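Local coordinates for putative endonuclease/exonuclease/phosphatase family protein (Bacteroides thetaiotaomicron, PDB 3MPR) that probably hydrolyses phosphodiester bonds of nucleic acids with the help of a bound metal ion, its precise substrate remaining uncertain, at residues Leu7-Asn13 / Ile174-Asp178; Ile46-Glu51 / Phe138-His142; Lys148-Val152 / His185-Asp189; Leu197-Glu202 / Arg226-Val232. Residues are numbered along the deposited sequence.

Interaction 1. Residues Leu7-Asn13 / Ile174-Asp178; sequences LTVASYN and ILTGD
Ile174, Ser11 and Thr176 bury the most area where strands 7-13 and 174-178 pack face to face. The two belong to different sheets, run in nearly the same direction (20° between short axes) and approach to 6.3 Å, close for facing sheets, where small Ser11 and Gly177 meet; such opposed sheets form the central β-sandwich of a DNase I-like fold. CA atoms pair Ser11 with Thr176 (5.4 Å) and Asn13 with Asp178 (6.7 Å), while the strands splay to 8.8 Å at Val9-Ile174. Ile174 (mt) fills the wider end: its CD1 lies 4.2 Å from Leu7 CD1 and 4.1 Å from Val9 CG1. At the narrow point Ser11 CB meets Thr176 CB at 3.6 Å, and Thr176 CG2 sits 3.6 Å from Ala10 O; Thr176 OG1 bonds Asn140. Ser11, with chi1 t, accepts a weak hydrogen bond at OG from Gly177 N (3.1 Å). Gly177 has phi/psi 159/173, angles that by themselves call for glycine. Beyond it, Asn13 and Asp178, both chi1 t, join through ND2 to OD2 (2.9 Å); Asn13 also bonds Glu51 and the backbone of Arg15. The interface therefore grades from hydrocarbon to buried polar groups beside Glu51, which binds magnesium in a structure of this protein although no metal is bound in this chain.

Interaction 2. Residues Ile46-Glu51 / Phe138-His142; sequences IFGTQE and FFNLH
Strands 46-50 and 138-142 lie in opposing sheets, 6.7 Å apart at closest approach and 18° from parallel (signed crossing -18°). CA register sets Gly48 against Asn140 (5.4 Å) and Gln50 against His142 (6.3 Å). Phe138, Asn140 and His142 all have CB toward the other strand and chi1 t. Phe138 comes first: its ring receives Ile46 CG1 over one face, a CH-pi contact 3.9 Å from the centroid and 18° off the normal, while CE1 comes to 3.8 Å from Gly48 N. Asn140 then enters between the backbones. Asn140 CG is 3.4 Å from Gly48 CA, and an ideal CB on Gly48 would fall 2.3 Å from Asn140 OD1, a clash, consistent with glycine at this position. The Asn140 amide bridges two groups, ND2 donating to Thr49 O (2.8 Å) and OD1 accepting from Gln50 NE2 (2.9 Å). Leu141 points its CB away, yet its O lies 3.5 Å from Gln50 CG. His142 closes the series: ND1 shares water 1 with Glu51 N (2.8 and 2.9 Å), and CE1 is 3.6 Å from Glu51 OE2. Glu51, at phi/psi 81/-2, leaves the strand and is held by Asn16 N and Arg15. It is a magnesium ligand in a structure of this protein, so the contact ends at the metal-binding site, empty in this chain, at the strand ends of a DNase I-like β-sandwich.

Interaction 3. Residues Lys148-Val152 / His185-Asp189; sequences KKARV and HQSYD
Two helical first turns meet side by side at the partly exposed periphery of the fold, about 17 Å from the centre of the chain, burying 267 Å² in all. Residues 148-152 are regular helix, with Val152 N bonded to Lys148 O (3.1 Å). His185 occupies the N-cap position of the other helix, its O accepting from Asp189 N (3.2 Å). The backbones come closest at Val152-Ser187, with CA atoms 4.6 Å apart; the small serine permits this. Ser187 CB touches Arg151 CB at 3.7 Å and lies 4.0 Å from Val152 N. Helix 148-164 links the adjacent parallel strands 135-142 and 173-178 in a β-α-β crossover, and the contact places the start of this helix against the one that follows strand 173-178. Arg151 (chi1 m) has Ser187 OG at the edge of its guanidinium, while its NH1 bonds Asp144 O. Towards solvent, Val152 CG2 (chi1 t) packs on Gln186 CD at 3.9 Å, and the extended Lys148 chain brings NZ to 2.8 Å from Gln186 OE1.

Interaction 4. Residues Leu197-Glu202 / Arg226-Val232; sequences LCDSYE and RIDHIFV
A salt bridge from Arg226 NH2 to Asp199 OD2 (2.9 Å) leads the polar contacts, and OD2 also bonds Tyr188 OH. Asp199 is the N-cap of helix 200-203: with chi1 t, its OD1 accepts from Tyr201 N (2.9 Å). Water 3 connects Asp199 OD1 (3.0 Å) to Arg226 NE (2.7 Å). A long salt bridge, Glu202 OE2 to Arg226 NH2 (3.8 Å), extends the network. The Arg226 guanidinium lies flat on Tyr201 (chi1 t), with centres 3.6 Å apart and planes at 4°, a cation-pi stack.

Backbone pairing is antiparallel. Cys198 and Val232 form a hydrogen-bonded pair, Cys198 N to Val232 O at 2.8 Å and Val232 N to Cys198 O at 3.0 Å; Asp199 and Phe231 follow as a non-hydrogen-bonded pair, CA atoms 4.8 Å apart. As the chain turns into helix, Ile230 O receives both Ser200 N (3.1 Å) and Ser200 OG (2.9 Å). Apolar packing completes the contact: Leu197 CD1 on Phe231 CB (4.0 Å), and Cys198 CB near Val232 CG2 (4.4 Å) on the sheet face opposite Phe231. Short strand 198-199 thereby borders strand 228-232 at one margin of a sheet in the DNase I-like β-sandwich, and passes directly into a capped helix.

Overall arrangement
Interactions 1 and 2 are core contacts, each centred about 3 Å from the chain centre. They clamp the same two sheets: strands 5-13 and 46-50 are neighbours in one, 173-178 and 135-142 in the other. Both combine apolar packing with buried polar bonds, and Thr176 OG1 meets Asn140 OD1 at 2.8 Å between them. Interaction 4 instead acts within the second sheet, through backbone pairing and charge; it joins interaction 1 where Leu175 N meets Phe231 O (2.7 Å). Interaction 3, nearest the surface, packs long Lys, Arg and Gln side chains and a valine around one small serine, with no clear hydrogen bond across it. Tyr188 ties it to interaction 4, its OH 2.6 Å from Asp199 OD2.

Interaction 1. Residues Leu7-Asn13 / Ile174-Asp178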
loop_
_atom_site.group_PDB
_atom_site.type_symbol
_atom_site.label_atom_id
_atom_site.label_comp_id
_atom_site.label_asym_id
_atom_site.label_seq_id
_atom_site.Cartn_x
_atom_site.Cartn_y
_atom_site.Cartn_z
ATOM N N LEU A 7 -13.728 7.146 -4.934
ATOM C CA LEU A 7 -12.518 7.730 -5.508
ATOM C C LEU A 7 -11.295 7.424 -4.646
ATOM O O LEU A 7 -11.356 7.526 -3.426
ATOM C CB LEU A 7 -12.655 9.259 -5.554
ATOM C CG LEU A 7 -13.691 9.892 -6.460
ATOM C CD1 LEU A 7 -13.712 11.394 -6.233
ATOM C CD2 LEU A 7 -13.386 9.566 -7.913
ATOM N N THR A 8 -10.169 7.112 -5.279
ATOM C CA THR A 8 -8.909 7.073 -4.548
ATOM C C THR A 8 -8.073 8.261 -4.982
ATOM O O THR A 8 -7.756 8.392 -6.161
ATOM C CB THR A 8 -8.134 5.792 -4.838
ATOM O OG1 THR A 8 -8.886 4.686 -4.343
ATOM C CG2 THR A 8 -6.773 5.823 -4.145
ATOM N N VAL A 9 -7.729 9.126 -4.038
ATOM C CA VAL A 9 -6.958 10.318 -4.366
ATOM C C VAL A 9 -5.667 10.312 -3.564
ATOM O O VAL A 9 -5.536 9.555 -2.602
ATOM C CB VAL A 9 -7.753 11.611 -4.103
ATOM C CG1 VAL A 9 -9.084 11.588 -4.876
ATOM C CG2 VAL A 9 -8.004 11.810 -2.600
ATOM N N ALA A 10 -4.705 11.117 -4.000
ATOM C CA ALA A 10 -3.415 11.223 -3.325
ATOM C C ALA A 10 -2.822 12.615 -3.483
ATOM O O ALA A 10 -3.205 13.382 -4.374
ATOM C CB ALA A 10 -2.446 10.183 -3.858
ATOM N N SER A 11 -1.894 12.927 -2.588
ATOM C CA SER A 11 -1.072 14.119 -2.679
ATOM C C SER A 11 0.365 13.627 -2.554
ATOM O O SER A 11 0.692 12.863 -1.647
ATOM C CB SER A 11 -1.400 15.080 -1.535
ATOM O OG SER A 11 -0.621 16.273 -1.643
ATOM N N TYR A 12 1.227 14.033 -3.471
ATOM C CA TYR A 12 2.596 13.504 -3.466
ATOM C C TYR A 12 3.556 14.548 -3.990
ATOM O O TYR A 12 3.508 14.899 -5.172
ATOM C CB TYR A 12 2.660 12.277 -4.366
ATOM C CG TYR A 12 3.808 11.317 -4.105
ATOM C CD1 TYR A 12 4.754 11.563 -3.122
ATOM C CD2 TYR A 12 3.929 10.152 -4.852
ATOM C CE1 TYR A 12 5.798 10.667 -2.888
ATOM C CE2 TYR A 12 4.973 9.246 -4.626
ATOM C CZ TYR A 12 5.901 9.511 -3.650
ATOM O OH TYR A 12 6.927 8.613 -3.425
ATOM N N ASN A 13 4.429 15.039 -3.116
ATOM C CA ASN A 13 5.498 15.936 -3.539
ATOM C C ASN A 13 6.635 15.101 -4.128
ATOM O O ASN A 13 7.287 14.343 -3.414
ATOM C CB ASN A 13 5.992 16.762 -2.354
ATOM C CG ASN A 13 7.115 17.711 -2.732
ATOM O OD1 ASN A 13 7.920 17.416 -3.610
ATOM N ND2 ASN A 13 7.165 18.861 -2.075
ATOM N N ILE A 174 -11.960 18.793 -3.389
ATOM C CA ILE A 174 -10.854 18.077 -2.796
ATOM C C ILE A 174 -9.656 18.983 -2.994
ATOM O O ILE A 174 -9.447 19.485 -4.093
ATOM C CB ILE A 174 -10.602 16.762 -3.542
ATOM C CG1 ILE A 174 -11.846 15.868 -3.444
ATOM C CG2 ILE A 174 -9.312 16.091 -3.018
ATOM C CD1 ILE A 174 -11.793 14.602 -4.325
ATOM N N LEU A 175 -8.883 19.193 -1.934
ATOM C CA LEU A 175 -7.685 20.048 -1.966
ATOM C C LEU A 175 -6.467 19.277 -1.466
ATOM O O LEU A 175 -6.465 18.820 -0.320
ATOM C CB LEU A 175 -7.898 21.284 -1.072
ATOM C CG LEU A 175 -6.663 22.131 -0.718
ATOM C CD1 LEU A 175 -6.068 22.787 -1.946
ATOM C CD2 LEU A 175 -7.012 23.187 0.348
ATOM N N THR A 176 -5.454 19.108 -2.327
ATOM C CA THR A 176 -4.207 18.433 -1.947
ATOM C C THR A 176 -3.071 19.434 -1.979
ATOM O O THR A 176 -3.220 20.528 -2.514
ATOM C CB THR A 176 -3.839 17.299 -2.945
ATOM O OG1 THR A 176 -3.657 17.845 -4.261
ATOM C CG2 THR A 176 -4.936 16.238 -2.997
ATOM N N GLY A 177 -1.917 19.071 -1.436
ATOM C CA GLY A 177 -0.775 19.950 -1.595
ATOM C C GLY A 177 0.309 19.732 -0.574
ATOM O O GLY A 177 0.152 18.942 0.356
ATOM N N ASP A 178 1.420 20.426 -0.780
ATOM C CA ASP A 178 2.473 20.548 0.220
ATOM C C ASP A 178 2.247 21.903 0.879
ATOM O O ASP A 178 2.408 22.949 0.245
ATOM C CB ASP A 178 3.839 20.487 -0.455
ATOM C CG ASP A 178 5.007 20.671 0.524
ATOM O OD1 ASP A 178 4.790 21.121 1.664
ATOM O OD2 ASP A 178 6.156 20.383 0.128
#

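Interaction 2. Residues Ile46-Glu51 / Phe138-His142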
loop_
_atom_site.group_PDB
_atom_site.type_symbol
_atom_site.label_atom_id
_atom_site.label_comp_id
_atom_site.label_asym_id
_atom_site.label_seq_id
_atom_site.Cartn_x
_atom_site.Cartn_y
_atom_site.Cartn_z
ATOM N N ILE A 46 -6.721 9.904 -9.101
ATOM C CA ILE A 46 -6.358 11.276 -9.368
ATOM C C ILE A 46 -5.484 11.767 -8.230
ATOM O O ILE A 46 -5.764 11.501 -7.068
ATOM C CB ILE A 46 -7.622 12.146 -9.541
ATOM C CG1 ILE A 46 -7.259 13.626 -9.668
ATOM C CG2 ILE A 46 -8.592 11.914 -8.412
ATOM C CD1 ILE A 46 -8.338 14.418 -10.362
ATOM N N PHE A 47 -4.400 12.457 -8.555
ATOM C CA PHE A 47 -3.504 12.912 -7.500
ATOM C C PHE A 47 -2.841 14.242 -7.824
ATOM O O PHE A 47 -2.571 14.526 -8.978
ATOM C CB PHE A 47 -2.456 11.837 -7.136
ATOM C CG PHE A 47 -1.565 11.393 -8.286
ATOM C CD1 PHE A 47 -2.023 10.512 -9.248
ATOM C CD2 PHE A 47 -0.239 11.797 -8.344
ATOM C CE1 PHE A 47 -1.185 10.085 -10.271
ATOM C CE2 PHE A 47 0.598 11.381 -9.357
ATOM C CZ PHE A 47 0.124 10.509 -10.325
ATOM N N GLY A 48 -2.615 15.041 -6.784
ATOM C CA GLY A 48 -1.900 16.289 -6.888
ATOM C C GLY A 48 -0.431 16.015 -6.657
ATOM O O GLY A 48 -0.060 15.222 -5.785
ATOM N N THR A 49 0.406 16.637 -7.472
ATOM C CA THR A 49 1.849 16.548 -7.301
ATOM C C THR A 49 2.431 17.933 -7.043
ATOM O O THR A 49 1.832 18.940 -7.409
ATOM C CB THR A 49 2.525 15.975 -8.554
ATOM O OG1 THR A 49 2.346 16.879 -9.659
ATOM C CG2 THR A 49 1.949 14.597 -8.894
ATOM N N GLN A 50 3.606 17.988 -6.430
ATOM C CA GLN A 50 4.293 19.259 -6.278
ATOM C C GLN A 50 5.756 19.134 -6.711
ATOM O O GLN A 50 6.324 18.035 -6.721
ATOM C CB GLN A 50 4.177 19.787 -4.846
ATOM C CG GLN A 50 2.738 19.847 -4.312
ATOM C CD GLN A 50 2.240 18.519 -3.764
ATOM O OE1 GLN A 50 2.973 17.792 -3.086
ATOM N NE2 GLN A 50 0.975 18.199 -4.038
ATOM N N GLU A 51 6.326 20.271 -7.100
ATOM C CA GLU A 51 7.753 20.432 -7.408
ATOM C C GLU A 51 8.247 19.989 -8.779
ATOM O O GLU A 51 9.429 20.134 -9.074
ATOM C CB GLU A 51 8.641 19.823 -6.322
ATOM C CG GLU A 51 8.558 20.551 -4.998
ATOM C CD GLU A 51 9.731 20.262 -4.070
ATOM O OE1 GLU A 51 10.849 19.969 -4.565
ATOM O OE2 GLU A 51 9.538 20.365 -2.840
ATOM N N PHE A 138 -11.115 19.628 -7.949
ATOM C CA PHE A 138 -9.883 19.121 -7.338
ATOM C C PHE A 138 -8.836 20.230 -7.428
ATOM O O PHE A 138 -8.489 20.653 -8.527
ATOM C CB PHE A 138 -9.411 17.892 -8.121
ATOM C CG PHE A 138 -8.359 17.073 -7.418
ATOM C CD1 PHE A 138 -7.038 17.496 -7.377
ATOM C CD2 PHE A 138 -8.680 15.845 -6.865
ATOM C CE1 PHE A 138 -6.065 16.730 -6.746
ATOM C CE2 PHE A 138 -7.706 15.071 -6.236
ATOM C CZ PHE A 138 -6.406 15.515 -6.171
ATOM N N PHE A 139 -8.346 20.699 -6.278
ATOM C CA PHE A 139 -7.342 21.760 -6.219
ATOM C C PHE A 139 -6.036 21.188 -5.710
ATOM O O PHE A 139 -6.055 20.291 -4.876
ATOM C CB PHE A 139 -7.768 22.830 -5.211
ATOM C CG PHE A 139 -8.972 23.627 -5.627
ATOM C CD1 PHE A 139 -10.246 23.155 -5.401
ATOM C CD2 PHE A 139 -8.816 24.871 -6.221
ATOM C CE1 PHE A 139 -11.356 23.911 -5.777
ATOM C CE2 PHE A 139 -9.914 25.624 -6.591
ATOM C CZ PHE A 139 -11.178 25.145 -6.368
ATOM N N ASN A 140 -4.911 21.747 -6.155
ATOM C CA ASN A 140 -3.603 21.280 -5.716
ATOM C C ASN A 140 -2.637 22.460 -5.644
ATOM O O ASN A 140 -2.641 23.310 -6.525
ATOM C CB ASN A 140 -3.105 20.211 -6.689
ATOM C CG ASN A 140 -1.741 19.681 -6.334
ATOM O OD1 ASN A 140 -1.473 19.333 -5.182
ATOM N ND2 ASN A 140 -0.861 19.607 -7.334
ATOM N N LEU A 141 -1.823 22.525 -4.592
ATOM C CA LEU A 141 -0.936 23.674 -4.419
ATOM C C LEU A 141 0.320 23.319 -3.632
ATOM O O LEU A 141 0.461 22.212 -3.116
ATOM C CB LEU A 141 -1.675 24.843 -3.732
ATOM C CG LEU A 141 -2.289 24.619 -2.337
ATOM C CD1 LEU A 141 -1.224 24.578 -1.235
ATOM C CD2 LEU A 141 -3.290 25.714 -2.021
ATOM N N HIS A 142 1.220 24.288 -3.549
ATOM C CA HIS A 142 2.438 24.176 -2.766
ATOM C C HIS A 142 2.665 25.549 -2.153
ATOM O O HIS A 142 2.927 26.514 -2.868
ATOM C CB HIS A 142 3.613 23.790 -3.672
ATOM C CG HIS A 142 4.888 23.540 -2.931
ATOM N ND1 HIS A 142 6.014 23.024 -3.536
ATOM C CD2 HIS A 142 5.214 23.729 -1.629
ATOM C CE1 HIS A 142 6.981 22.911 -2.641
ATOM N NE2 HIS A 142 6.523 23.336 -1.477
HETATM O O HOH W 1 5.918 22.995 -6.360
#

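Interaction 3. Residues Lys148-Val152 / His185-Asp189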
loop_
_atom_site.group_PDB
_atom_site.type_symbol
_atom_site.label_atom_id
_atom_site.label_comp_id
_atom_site.label_asym_id
_atom_site.label_seq_id
_atom_site.Cartn_x
_atom_site.Cartn_y
_atom_site.Cartn_z
ATOM N N LYS A 148 4.302 33.676 6.237
ATOM C CA LYS A 148 3.219 33.230 7.102
ATOM C C LYS A 148 1.906 33.908 6.715
ATOM O O LYS A 148 0.863 33.263 6.591
ATOM C CB LYS A 148 3.558 33.522 8.564
ATOM C CG LYS A 148 2.512 33.046 9.561
ATOM C CD LYS A 148 2.924 33.419 10.978
ATOM C CE LYS A 148 2.147 32.636 12.019
ATOM N NZ LYS A 148 0.684 32.688 11.761
ATOM N N LYS A 149 1.945 35.219 6.530
ATOM C CA LYS A 149 0.737 35.921 6.128
ATOM C C LYS A 149 0.244 35.354 4.801
ATOM O O LYS A 149 -0.955 35.154 4.605
ATOM C CB LYS A 149 0.978 37.427 5.996
ATOM C CG LYS A 149 -0.268 38.176 5.550
ATOM C CD LYS A 149 -0.096 39.689 5.637
ATOM C CE LYS A 149 -1.439 40.387 5.464
ATOM N NZ LYS A 149 -1.256 41.778 4.977
ATOM N N ALA A 150 1.177 35.083 3.895
ATOM C CA ALA A 150 0.816 34.534 2.585
ATOM C C ALA A 150 0.102 33.185 2.703
ATOM O O ALA A 150 -0.875 32.940 2.007
ATOM C CB ALA A 150 2.031 34.410 1.707
ATOM N N ARG A 151 0.583 32.311 3.586
ATOM C CA ARG A 151 -0.076 31.020 3.795
ATOM C C ARG A 151 -1.516 31.164 4.300
ATOM O O ARG A 151 -2.425 30.478 3.822
ATOM C CB ARG A 151 0.735 30.121 4.742
ATOM C CG ARG A 151 2.076 29.650 4.168
ATOM C CD ARG A 151 2.680 28.549 5.050
ATOM N NE ARG A 151 2.975 29.002 6.403
ATOM C CZ ARG A 151 4.162 29.457 6.806
ATOM N NH1 ARG A 151 5.177 29.546 5.954
ATOM N NH2 ARG A 151 4.331 29.836 8.060
ATOM N N VAL A 152 -1.724 32.056 5.262
ATOM C CA VAL A 152 -3.057 32.282 5.799
ATOM C C VAL A 152 -3.968 32.886 4.723
ATOM O O VAL A 152 -5.078 32.401 4.479
ATOM C CB VAL A 152 -3.015 33.189 7.048
ATOM C CG1 VAL A 152 -4.422 33.467 7.555
ATOM C CG2 VAL A 152 -2.175 32.537 8.145
ATOM N N HIS A 185 -0.237 24.906 12.912
ATOM C CA HIS A 185 -0.125 26.272 12.376
ATOM C C HIS A 185 -1.434 26.953 11.989
ATOM O O HIS A 185 -2.421 26.303 11.675
ATOM C CB HIS A 185 0.840 26.304 11.186
ATOM C CG HIS A 185 2.260 26.029 11.567
ATOM N ND1 HIS A 185 3.233 27.006 11.573
ATOM C CD2 HIS A 185 2.860 24.896 11.995
ATOM C CE1 HIS A 185 4.376 26.481 11.980
ATOM N NE2 HIS A 185 4.176 25.201 12.241
ATOM N N GLN A 186 -1.410 28.283 11.994
ATOM C CA GLN A 186 -2.586 29.075 11.679
ATOM C C GLN A 186 -3.173 28.751 10.307
ATOM O O GLN A 186 -4.386 28.716 10.155
ATOM C CB GLN A 186 -2.269 30.574 11.767
ATOM C CG GLN A 186 -3.507 31.445 11.666
ATOM C CD GLN A 186 -3.208 32.916 11.867
ATOM O OE1 GLN A 186 -2.071 33.302 12.151
ATOM N NE2 GLN A 186 -4.229 33.746 11.715
ATOM N N SER A 187 -2.319 28.508 9.313
ATOM C CA SER A 187 -2.807 28.236 7.961
ATOM C C SER A 187 -3.480 26.869 7.833
ATOM O O SER A 187 -4.292 26.661 6.943
ATOM C CB SER A 187 -1.692 28.399 6.918
ATOM O OG SER A 187 -0.589 27.551 7.209
ATOM N N TYR A 188 -3.160 25.942 8.734
ATOM C CA TYR A 188 -3.919 24.696 8.808
ATOM C C TYR A 188 -5.323 24.993 9.361
ATOM O O TYR A 188 -6.349 24.587 8.783
ATOM C CB TYR A 188 -3.186 23.672 9.695
ATOM C CG TYR A 188 -3.986 22.408 9.966
ATOM C CD1 TYR A 188 -4.871 22.343 11.030
ATOM C CD2 TYR A 188 -3.860 21.284 9.144
ATOM C CE1 TYR A 188 -5.612 21.206 11.285
ATOM C CE2 TYR A 188 -4.604 20.136 9.387
ATOM C CZ TYR A 188 -5.477 20.106 10.464
ATOM O OH TYR A 188 -6.216 18.988 10.738
ATOM N N ASP A 189 -5.365 25.725 10.471
ATOM C CA ASP A 189 -6.627 26.107 11.091
ATOM C C ASP A 189 -7.488 26.867 10.100
ATOM O O ASP A 189 -8.709 26.783 10.142
ATOM C CB ASP A 189 -6.402 27.015 12.313
ATOM C CG ASP A 189 -5.569 26.362 13.399
ATOM O OD1 ASP A 189 -5.436 25.119 13.409
ATOM O OD2 ASP A 189 -5.052 27.109 14.260
#

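Interaction 4. Residues Leu197-Glu202 / Arg226-Val232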
loop_
_atom_site.group_PDB
_atom_site.type_symbol
_atom_site.label_atom_id
_atom_site.label_comp_id
_atom_site.label_asym_id
_atom_site.label_seq_id
_atom_site.Cartn_x
_atom_site.Cartn_y
_atom_site.Cartn_z
ATOM N N LEU A 197 -13.885 22.853 5.122
ATOM C CA LEU A 197 -13.161 21.651 4.678
ATOM C C LEU A 197 -12.840 20.784 5.883
ATOM O O LEU A 197 -12.783 21.280 7.006
ATOM C CB LEU A 197 -11.834 22.024 4.020
ATOM C CG LEU A 197 -11.889 22.744 2.667
ATOM C CD1 LEU A 197 -10.539 23.394 2.321
ATOM C CD2 LEU A 197 -12.330 21.779 1.575
ATOM N N CYS A 198 -12.592 19.500 5.629
ATOM C CA CYS A 198 -12.191 18.542 6.653
ATOM C C CYS A 198 -10.826 17.967 6.334
ATOM O O CYS A 198 -10.532 17.686 5.178
ATOM C CB CYS A 198 -13.196 17.387 6.704
ATOM S SG CYS A 198 -14.892 17.964 7.056
ATOM N N ASP A 199 -10.010 17.759 7.362
ATOM C CA ASP A 199 -8.740 17.054 7.204
ATOM C C ASP A 199 -9.020 15.550 7.124
ATOM O O ASP A 199 -9.581 14.982 8.058
ATOM C CB ASP A 199 -7.853 17.352 8.423
ATOM C CG ASP A 199 -6.481 16.743 8.309
ATOM O OD1 ASP A 199 -6.229 15.999 7.332
ATOM O OD2 ASP A 199 -5.643 17.018 9.199
ATOM N N SER A 200 -8.645 14.903 6.024
ATOM C CA SER A 200 -8.837 13.458 5.859
ATOM C C SER A 200 -8.180 12.668 6.988
ATOM O O SER A 200 -8.637 11.595 7.354
ATOM C CB SER A 200 -8.237 12.966 4.532
ATOM O OG SER A 200 -8.916 13.487 3.399
ATOM N N TYR A 201 -7.067 13.183 7.502
ATOM C CA TYR A 201 -6.397 12.518 8.626
ATOM C C TYR A 201 -7.338 12.408 9.815
ATOM O O TYR A 201 -7.390 11.379 10.501
ATOM C CB TYR A 201 -5.132 13.274 9.036
ATOM C CG TYR A 201 -4.483 12.715 10.281
ATOM C CD1 TYR A 201 -4.831 13.193 11.544
ATOM C CD2 TYR A 201 -3.531 11.699 10.197
ATOM C CE1 TYR A 201 -4.241 12.674 12.699
ATOM C CE2 TYR A 201 -2.933 11.181 11.350
ATOM C CZ TYR A 201 -3.297 11.676 12.590
ATOM O OH TYR A 201 -2.718 11.160 13.725
ATOM N N GLU A 202 -8.092 13.478 10.056
ATOM C CA GLU A 202 -8.970 13.526 11.220
ATOM C C GLU A 202 -10.299 12.829 10.970
ATOM O O GLU A 202 -10.862 12.216 11.878
ATOM C CB GLU A 202 -9.227 14.974 11.668
ATOM C CG GLU A 202 -7.975 15.745 12.075
ATOM C CD GLU A 202 -7.356 15.255 13.385
ATOM O OE1 GLU A 202 -7.999 14.473 14.116
ATOM O OE2 GLU A 202 -6.213 15.656 13.676
ATOM N N ARG A 226 2.451 16.638 9.990
ATOM C CA ARG A 226 1.930 16.394 8.654
ATOM C C ARG A 226 1.963 17.740 7.924
ATOM O O ARG A 226 1.382 18.729 8.394
ATOM C CB ARG A 226 0.498 15.845 8.727
ATOM C CG ARG A 226 0.327 14.679 9.729
ATOM C CD ARG A 226 -1.075 14.075 9.690
ATOM N NE ARG A 226 -2.129 15.068 9.855
ATOM C CZ ARG A 226 -2.538 15.556 11.025
ATOM N NH1 ARG A 226 -1.993 15.138 12.158
ATOM N NH2 ARG A 226 -3.511 16.452 11.057
ATOM N N ILE A 227 2.684 17.807 6.807
ATOM C CA ILE A 227 2.718 19.045 6.037
ATOM C C ILE A 227 2.078 18.870 4.656
ATOM O O ILE A 227 1.822 19.847 3.937
ATOM C CB ILE A 227 4.146 19.628 5.941
ATOM C CG1 ILE A 227 5.068 18.727 5.117
ATOM C CG2 ILE A 227 4.707 19.883 7.345
ATOM C CD1 ILE A 227 6.452 19.333 4.889
ATOM N N ASP A 228 1.804 17.619 4.302
ATOM C CA ASP A 228 1.071 17.315 3.086
ATOM C C ASP A 228 -0.301 16.852 3.530
ATOM O O ASP A 228 -0.405 15.929 4.333
ATOM C CB ASP A 228 1.788 16.196 2.324
ATOM C CG ASP A 228 3.228 16.555 2.010
ATOM O OD1 ASP A 228 4.144 16.123 2.749
ATOM O OD2 ASP A 228 3.430 17.313 1.042
ATOM N N HIS A 229 -1.353 17.496 3.022
ATOM C CA HIS A 229 -2.701 17.206 3.476
ATOM C C HIS A 229 -3.609 16.947 2.296
ATOM O O HIS A 229 -3.339 17.389 1.171
ATOM C CB HIS A 229 -3.300 18.405 4.233
ATOM C CG HIS A 229 -2.481 18.877 5.390
ATOM N ND1 HIS A 229 -2.292 18.119 6.528
ATOM C CD2 HIS A 229 -1.819 20.041 5.598
ATOM C CE1 HIS A 229 -1.540 18.792 7.380
ATOM N NE2 HIS A 229 -1.242 19.962 6.841
ATOM N N ILE A 230 -4.700 16.249 2.574
ATOM C CA ILE A 230 -5.825 16.203 1.652
ATOM C C ILE A 230 -7.050 16.692 2.414
ATOM O O ILE A 230 -7.505 16.038 3.346
ATOM C CB ILE A 230 -6.043 14.787 1.094
ATOM C CG1 ILE A 230 -4.781 14.338 0.328
ATOM C CG2 ILE A 230 -7.264 14.748 0.183
ATOM C CD1 ILE A 230 -4.908 12.963 -0.356
ATOM N N PHE A 231 -7.549 17.870 2.038
ATOM C CA PHE A 231 -8.734 18.451 2.658
ATOM C C PHE A 231 -9.904 18.200 1.723
ATOM O O PHE A 231 -9.741 18.262 0.495
ATOM C CB PHE A 231 -8.560 19.964 2.823
ATOM C CG PHE A 231 -7.457 20.364 3.779
ATOM C CD1 PHE A 231 -7.624 20.220 5.149
ATOM C CD2 PHE A 231 -6.276 20.915 3.307
ATOM C CE1 PHE A 231 -6.629 20.609 6.034
ATOM C CE2 PHE A 231 -5.278 21.305 4.181
ATOM C CZ PHE A 231 -5.456 21.161 5.551
ATOM N N VAL A 232 -11.081 17.926 2.280
ATOM C CA VAL A 232 -12.247 17.657 1.448
ATOM C C VAL A 232 -13.487 18.349 1.986
ATOM O O VAL A 232 -13.587 18.618 3.176
ATOM C CB VAL A 232 -12.546 16.138 1.330
ATOM C CG1 VAL A 232 -11.370 15.398 0.708
ATOM C CG2 VAL A 232 -12.891 15.541 2.687
HETATM O O HOH W 2 -4.933 14.716 4.931
HETATM O O HOH W 3 -3.210 15.820 7.461
HETATM O O HOH W 4 -2.937 16.007 14.504
HETATM O O HOH W 5 -4.949 18.000 13.694
#